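Local coordinates for SnoaL-like domain-containing protein (Sphaerobacter thermophilus, PDB 5TGN) that is of unknown function but, as a SnoaL-like member of the NTF2 superfamily, probably encloses a small-molecule pocket between its curved sheet and its helices, at residues M69-Q81 with A88-R100. Numbering follows the deposited sequence.
Sequences MGTHRVVLHGVVQ and AQIEWIFDVDGDR
Trp92 and Leu76 face each other across an antiparallel beta hairpin, strands 73-81 and 88-97, in the curved sheet of an NTF2-like alpha+beta fold, and show how such a sheet gives its two faces different work. Their backbones exchange two hydrogen bonds, as do three other pairs from Val74-Phe94 to Val80-Ala88. The face carrying Val74, Leu76, Trp92 and Phe94 is the tightly packed one, and helix 6-18 covers part of it. Here the indole turns an edge to the neighbouring strand: CZ3 of Trp92 comes 3.5 Å from the backbone N of Gly78, where the absence of a side chain lets the ring settle. CG2 of Ile90 sits above one indole face, displaced toward its rim, while CG2 of Val80 touches the edge at Trp92 CH2 (3.9 Å). Farther along, CD1 of Leu76 meets CE2 of Phe94, whose ring in turn meets Tyr13. A glycerol, probably from the crystallisation liquor, lies near Trp92, consistent with the pocket that NTF2-like folds usually form on this helix-covered side.

The other face is mixed, with apolar Val75, Ile93 and Val79 among polar residues, and the second subunit covers part of it. Water enters at the Arg73-Asp95 end: Arg73, extended with CG anti to its N (chi1 -176°), runs beside Asp95, yet NE stays 4.3 Å from Asp95 OD1, and a water bridges the two atoms. Ile93 CG2 lies alongside the guanidinium. His77 and Glu91 are joined more directly: Glu91 OE1 accepts a hydrogen bond from Asn107 ND2 and forms a salt bridge with Arg103 NH2 of the second subunit, whereas OE2 accepts His77 NE2 on its anti side at 2.8 Å, 22° out of the carboxylate plane.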
loop_
_atom_site.group_PDB
_atom_site.type_symbol
_atom_site.label_atom_id
_atom_site.label_comp_id
_atom_site.label_asym_id
_atom_site.label_seq_id
_atom_site.Cartn_x
_atom_site.Cartn_y
_atom_site.Cartn_z
HETATM N N MSE A 69 2.209 8.027 24.315
HETATM C CA MSE A 69 3.037 7.034 24.970
HETATM C C MSE A 69 2.425 6.615 26.296
HETATM O O MSE A 69 2.003 7.433 27.124
HETATM C CB MSE A 69 4.460 7.551 25.130
HETATM C CG MSE A 69 4.894 7.857 26.541
HETATM SE SE MSE A 69 6.597 8.786 26.490
HETATM C CE MSE A 69 6.356 9.793 24.817
ATOM N N GLY A 70 2.323 5.299 26.451
ATOM C CA GLY A 70 1.791 4.696 27.651
ATOM C C GLY A 70 2.387 3.318 27.796
ATOM O O GLY A 70 3.198 2.886 26.974
ATOM N N THR A 71 1.962 2.617 28.849
ATOM C CA THR A 71 2.520 1.297 29.132
ATOM C C THR A 71 2.269 0.314 27.997
ATOM O O THR A 71 3.100 -0.567 27.748
ATOM C CB THR A 71 1.928 0.747 30.428
ATOM O OG1 THR A 71 1.936 1.769 31.421
ATOM C CG2 THR A 71 2.728 -0.470 30.922
ATOM N N HIS A 72 1.142 0.446 27.293
ATOM C CA HIS A 72 0.723 -0.581 26.353
ATOM C C HIS A 72 0.425 -0.075 24.948
ATOM O O HIS A 72 0.152 -0.894 24.069
ATOM C CB HIS A 72 -0.501 -1.316 26.907
ATOM C CG HIS A 72 -0.301 -1.804 28.316
ATOM N ND1 HIS A 72 -0.810 -1.144 29.415
ATOM C CD2 HIS A 72 0.404 -2.854 28.803
ATOM C CE1 HIS A 72 -0.455 -1.786 30.516
ATOM N NE2 HIS A 72 0.285 -2.824 30.172
ATOM N N ARG A 73 0.501 1.227 24.688
ATOM C CA ARG A 73 0.239 1.694 23.334
ATOM C C ARG A 73 1.126 2.887 23.042
ATOM O O ARG A 73 1.296 3.759 23.895
ATOM C CB ARG A 73 -1.237 2.051 23.143
ATOM C CG ARG A 73 -1.626 2.458 21.724
ATOM C CD ARG A 73 -3.158 2.551 21.614
ATOM N NE ARG A 73 -3.605 3.045 20.310
ATOM C CZ ARG A 73 -3.832 4.331 20.030
ATOM N NH1 ARG A 73 -3.657 5.268 20.966
ATOM N NH2 ARG A 73 -4.231 4.688 18.810
ATOM N N VAL A 74 1.706 2.923 21.840
ATOM C CA VAL A 74 2.516 4.063 21.415
ATOM C C VAL A 74 2.092 4.456 20.001
ATOM O O VAL A 74 1.949 3.590 19.126
ATOM C CB VAL A 74 4.021 3.725 21.455
ATOM C CG1 VAL A 74 4.843 4.878 20.909
ATOM C CG2 VAL A 74 4.470 3.388 22.889
ATOM N N VAL A 75 1.921 5.755 19.770
ATOM C CA VAL A 75 1.759 6.301 18.429
ATOM C C VAL A 75 2.945 7.206 18.125
ATOM O O VAL A 75 3.172 8.197 18.836
ATOM C CB VAL A 75 0.439 7.063 18.283
ATOM C CG1 VAL A 75 0.271 7.597 16.849
ATOM C CG2 VAL A 75 -0.738 6.173 18.695
ATOM N N LEU A 76 3.682 6.885 17.057
ATOM C CA LEU A 76 4.709 7.778 16.520
ATOM C C LEU A 76 4.257 8.322 15.172
ATOM O O LEU A 76 3.650 7.599 14.380
ATOM C CB LEU A 76 6.051 7.068 16.321
ATOM C CG LEU A 76 6.622 6.253 17.480
ATOM C CD1 LEU A 76 7.908 5.577 17.014
ATOM C CD2 LEU A 76 6.846 7.149 18.719
ATOM N N HIS A 77 4.548 9.595 14.918
ATOM C CA HIS A 77 4.446 10.180 13.590
ATOM C C HIS A 77 5.852 10.491 13.106
ATOM O O HIS A 77 6.722 10.863 13.902
ATOM C CB HIS A 77 3.587 11.441 13.592
ATOM C CG HIS A 77 2.123 11.166 13.764
ATOM N ND1 HIS A 77 1.158 12.134 13.600
ATOM C CD2 HIS A 77 1.461 10.022 14.070
ATOM C CE1 HIS A 77 -0.036 11.600 13.804
ATOM N NE2 HIS A 77 0.121 10.318 14.092
ATOM N N GLY A 78 6.091 10.304 11.813
ATOM C CA GLY A 78 7.439 10.524 11.322
ATOM C C GLY A 78 7.439 10.806 9.836
ATOM O O GLY A 78 6.403 10.761 9.169
ATOM N N VAL A 79 8.626 11.125 9.326
ATOM C CA VAL A 79 8.832 11.409 7.913
ATOM C C VAL A 79 9.789 10.349 7.395
ATOM O O VAL A 79 10.856 10.137 7.979
ATOM C CB VAL A 79 9.384 12.839 7.695
ATOM C CG1 VAL A 79 9.597 13.133 6.205
ATOM C CG2 VAL A 79 8.465 13.869 8.312
ATOM N N VAL A 80 9.415 9.676 6.318
ATOM C CA VAL A 80 10.291 8.706 5.660
ATOM C C VAL A 80 10.822 9.332 4.371
ATOM O O VAL A 80 10.036 9.721 3.500
ATOM C CB VAL A 80 9.562 7.386 5.370
ATOM C CG1 VAL A 80 10.488 6.421 4.584
ATOM C CG2 VAL A 80 9.097 6.733 6.684
ATOM N N GLN A 81 12.142 9.482 4.266
ATOM C CA GLN A 81 12.764 10.003 3.063
ATOM C C GLN A 81 13.522 8.909 2.320
ATOM O O GLN A 81 14.090 7.998 2.932
ATOM C CB GLN A 81 13.701 11.164 3.406
ATOM C CG GLN A 81 12.902 12.356 3.929
ATOM C CD GLN A 81 13.772 13.515 4.320
ATOM O OE1 GLN A 81 14.244 13.583 5.453
ATOM N NE2 GLN A 81 13.997 14.438 3.384
ATOM N N ALA A 88 7.418 10.971 2.871
ATOM C CA ALA A 88 6.128 10.423 3.249
ATOM C C ALA A 88 5.909 10.638 4.740
ATOM O O ALA A 88 6.809 10.372 5.541
ATOM C CB ALA A 88 6.044 8.933 2.927
ATOM N N GLN A 89 4.719 11.113 5.096
ATOM C CA GLN A 89 4.278 11.260 6.479
ATOM C C GLN A 89 3.670 9.943 6.930
ATOM O O GLN A 89 2.702 9.470 6.319
ATOM C CB GLN A 89 3.234 12.373 6.607
ATOM C CG GLN A 89 3.652 13.633 5.882
ATOM C CD GLN A 89 4.744 14.351 6.624
ATOM O OE1 GLN A 89 4.773 14.324 7.855
ATOM N NE2 GLN A 89 5.661 14.986 5.893
ATOM N N ILE A 90 4.206 9.364 8.003
ATOM C CA ILE A 90 3.816 8.018 8.410
ATOM C C ILE A 90 3.427 8.026 9.882
ATOM O O ILE A 90 4.031 8.738 10.691
ATOM C CB ILE A 90 4.942 6.987 8.152
ATOM C CG1 ILE A 90 5.337 6.945 6.668
ATOM C CG2 ILE A 90 4.500 5.584 8.546
ATOM C CD1 ILE A 90 4.215 6.532 5.716
ATOM N N GLU A 91 2.412 7.242 10.223
ATOM C CA GLU A 91 2.007 7.031 11.603
ATOM C C GLU A 91 2.213 5.558 11.930
ATOM O O GLU A 91 1.765 4.689 11.173
ATOM C CB GLU A 91 0.542 7.448 11.801
ATOM C CG GLU A 91 -0.122 6.988 13.113
ATOM C CD GLU A 91 -1.590 7.383 13.169
ATOM O OE1 GLU A 91 -2.440 6.689 12.558
ATOM O OE2 GLU A 91 -1.891 8.425 13.763
ATOM N N TRP A 92 2.915 5.278 13.034
ATOM C CA TRP A 92 3.141 3.918 13.531
ATOM C C TRP A 92 2.365 3.758 14.834
ATOM O O TRP A 92 2.594 4.508 15.788
ATOM C CB TRP A 92 4.632 3.655 13.782
ATOM C CG TRP A 92 5.507 3.610 12.549
ATOM C CD1 TRP A 92 5.858 2.496 11.814
ATOM C CD2 TRP A 92 6.189 4.719 11.942
ATOM N NE1 TRP A 92 6.692 2.857 10.777
ATOM C CE2 TRP A 92 6.907 4.216 10.833
ATOM C CE3 TRP A 92 6.259 6.089 12.230
ATOM C CZ2 TRP A 92 7.692 5.042 10.007
ATOM C CZ3 TRP A 92 7.031 6.905 11.412
ATOM C CH2 TRP A 92 7.731 6.375 10.305
ATOM N N ILE A 93 1.455 2.794 14.890
ATOM C CA ILE A 93 0.673 2.547 16.111
ATOM C C ILE A 93 1.124 1.208 16.665
ATOM O O ILE A 93 0.890 0.181 16.030
ATOM C CB ILE A 93 -0.840 2.537 15.848
ATOM C CG1 ILE A 93 -1.282 3.849 15.169
ATOM C CG2 ILE A 93 -1.633 2.274 17.169
ATOM C CD1 ILE A 93 -2.760 3.818 14.696
ATOM N N PHE A 94 1.759 1.207 17.847
ATOM C CA PHE A 94 2.285 -0.007 18.476
ATOM C C PHE A 94 1.358 -0.425 19.616
ATOM O O PHE A 94 1.123 0.366 20.540
ATOM C CB PHE A 94 3.681 0.219 19.063
ATOM C CG PHE A 94 4.730 0.579 18.078
ATOM C CD1 PHE A 94 5.598 -0.398 17.578
ATOM C CD2 PHE A 94 4.913 1.901 17.687
ATOM C CE1 PHE A 94 6.616 -0.057 16.670
ATOM C CE2 PHE A 94 5.907 2.247 16.757
ATOM C CZ PHE A 94 6.751 1.285 16.249
ATOM N N ASP A 95 0.846 -1.660 19.565
ATOM C CA ASP A 95 0.188 -2.290 20.717
ATOM C C ASP A 95 1.177 -3.253 21.368
ATOM O O ASP A 95 1.696 -4.155 20.699
ATOM C CB ASP A 95 -1.090 -3.037 20.301
ATOM C CG ASP A 95 -2.102 -2.124 19.603
ATOM O OD1 ASP A 95 -2.531 -1.127 20.231
ATOM O OD2 ASP A 95 -2.452 -2.377 18.420
ATOM N N VAL A 96 1.417 -3.076 22.670
ATOM C CA VAL A 96 2.484 -3.766 23.388
ATOM C C VAL A 96 1.873 -4.561 24.530
ATOM O O VAL A 96 0.951 -4.088 25.205
ATOM C CB VAL A 96 3.540 -2.766 23.911
ATOM C CG1 VAL A 96 4.534 -3.433 24.894
ATOM C CG2 VAL A 96 4.227 -2.073 22.733
ATOM N N ASP A 97 2.380 -5.774 24.737
ATOM C CA ASP A 97 2.009 -6.560 25.900
ATOM C C ASP A 97 3.184 -7.448 26.285
ATOM O O ASP A 97 3.868 -7.993 25.418
ATOM C CB ASP A 97 0.751 -7.403 25.635
ATOM C CG ASP A 97 0.050 -7.829 26.929
ATOM O OD1 ASP A 97 0.335 -7.240 27.992
ATOM O OD2 ASP A 97 -0.797 -8.748 26.888
ATOM N N GLY A 98 3.419 -7.580 27.586
ATOM C CA GLY A 98 4.476 -8.466 28.047
ATOM C C GLY A 98 5.831 -8.136 27.455
ATOM O O GLY A 98 6.581 -9.048 27.080
ATOM N N ASP A 99 6.149 -6.843 27.352
ATOM C CA ASP A 99 7.405 -6.284 26.836
ATOM C C ASP A 99 7.717 -6.692 25.386
ATOM O O ASP A 99 8.866 -6.601 24.953
ATOM C CB ASP A 99 8.602 -6.569 27.776
ATOM C CG ASP A 99 8.987 -8.035 27.865
ATOM O OD1 ASP A 99 9.316 -8.646 26.826
ATOM O OD2 ASP A 99 8.969 -8.584 28.993
ATOM N N ARG A 100 6.722 -7.061 24.585
ATOM C CA ARG A 100 6.912 -7.186 23.143
ATOM C C ARG A 100 5.767 -6.513 22.413
ATOM O O ARG A 100 4.710 -6.265 22.986
ATOM C CB ARG A 100 7.020 -8.645 22.688
ATOM C CG ARG A 100 8.287 -9.320 23.181
ATOM C CD ARG A 100 8.442 -10.734 22.662
ATOM N NE ARG A 100 9.747 -11.291 23.012
ATOM C CZ ARG A 100 10.735 -11.468 22.144
ATOM N NH1 ARG A 100 10.554 -11.156 20.872
ATOM N NH2 ARG A 100 11.893 -11.983 22.549
HETATM O O HOH W 1 -2.704 -1.492 22.924
HETATM O O HOH W 2 -4.192 0.606 18.842
HETATM O O HOH W 3 4.479 13.025 10.123
#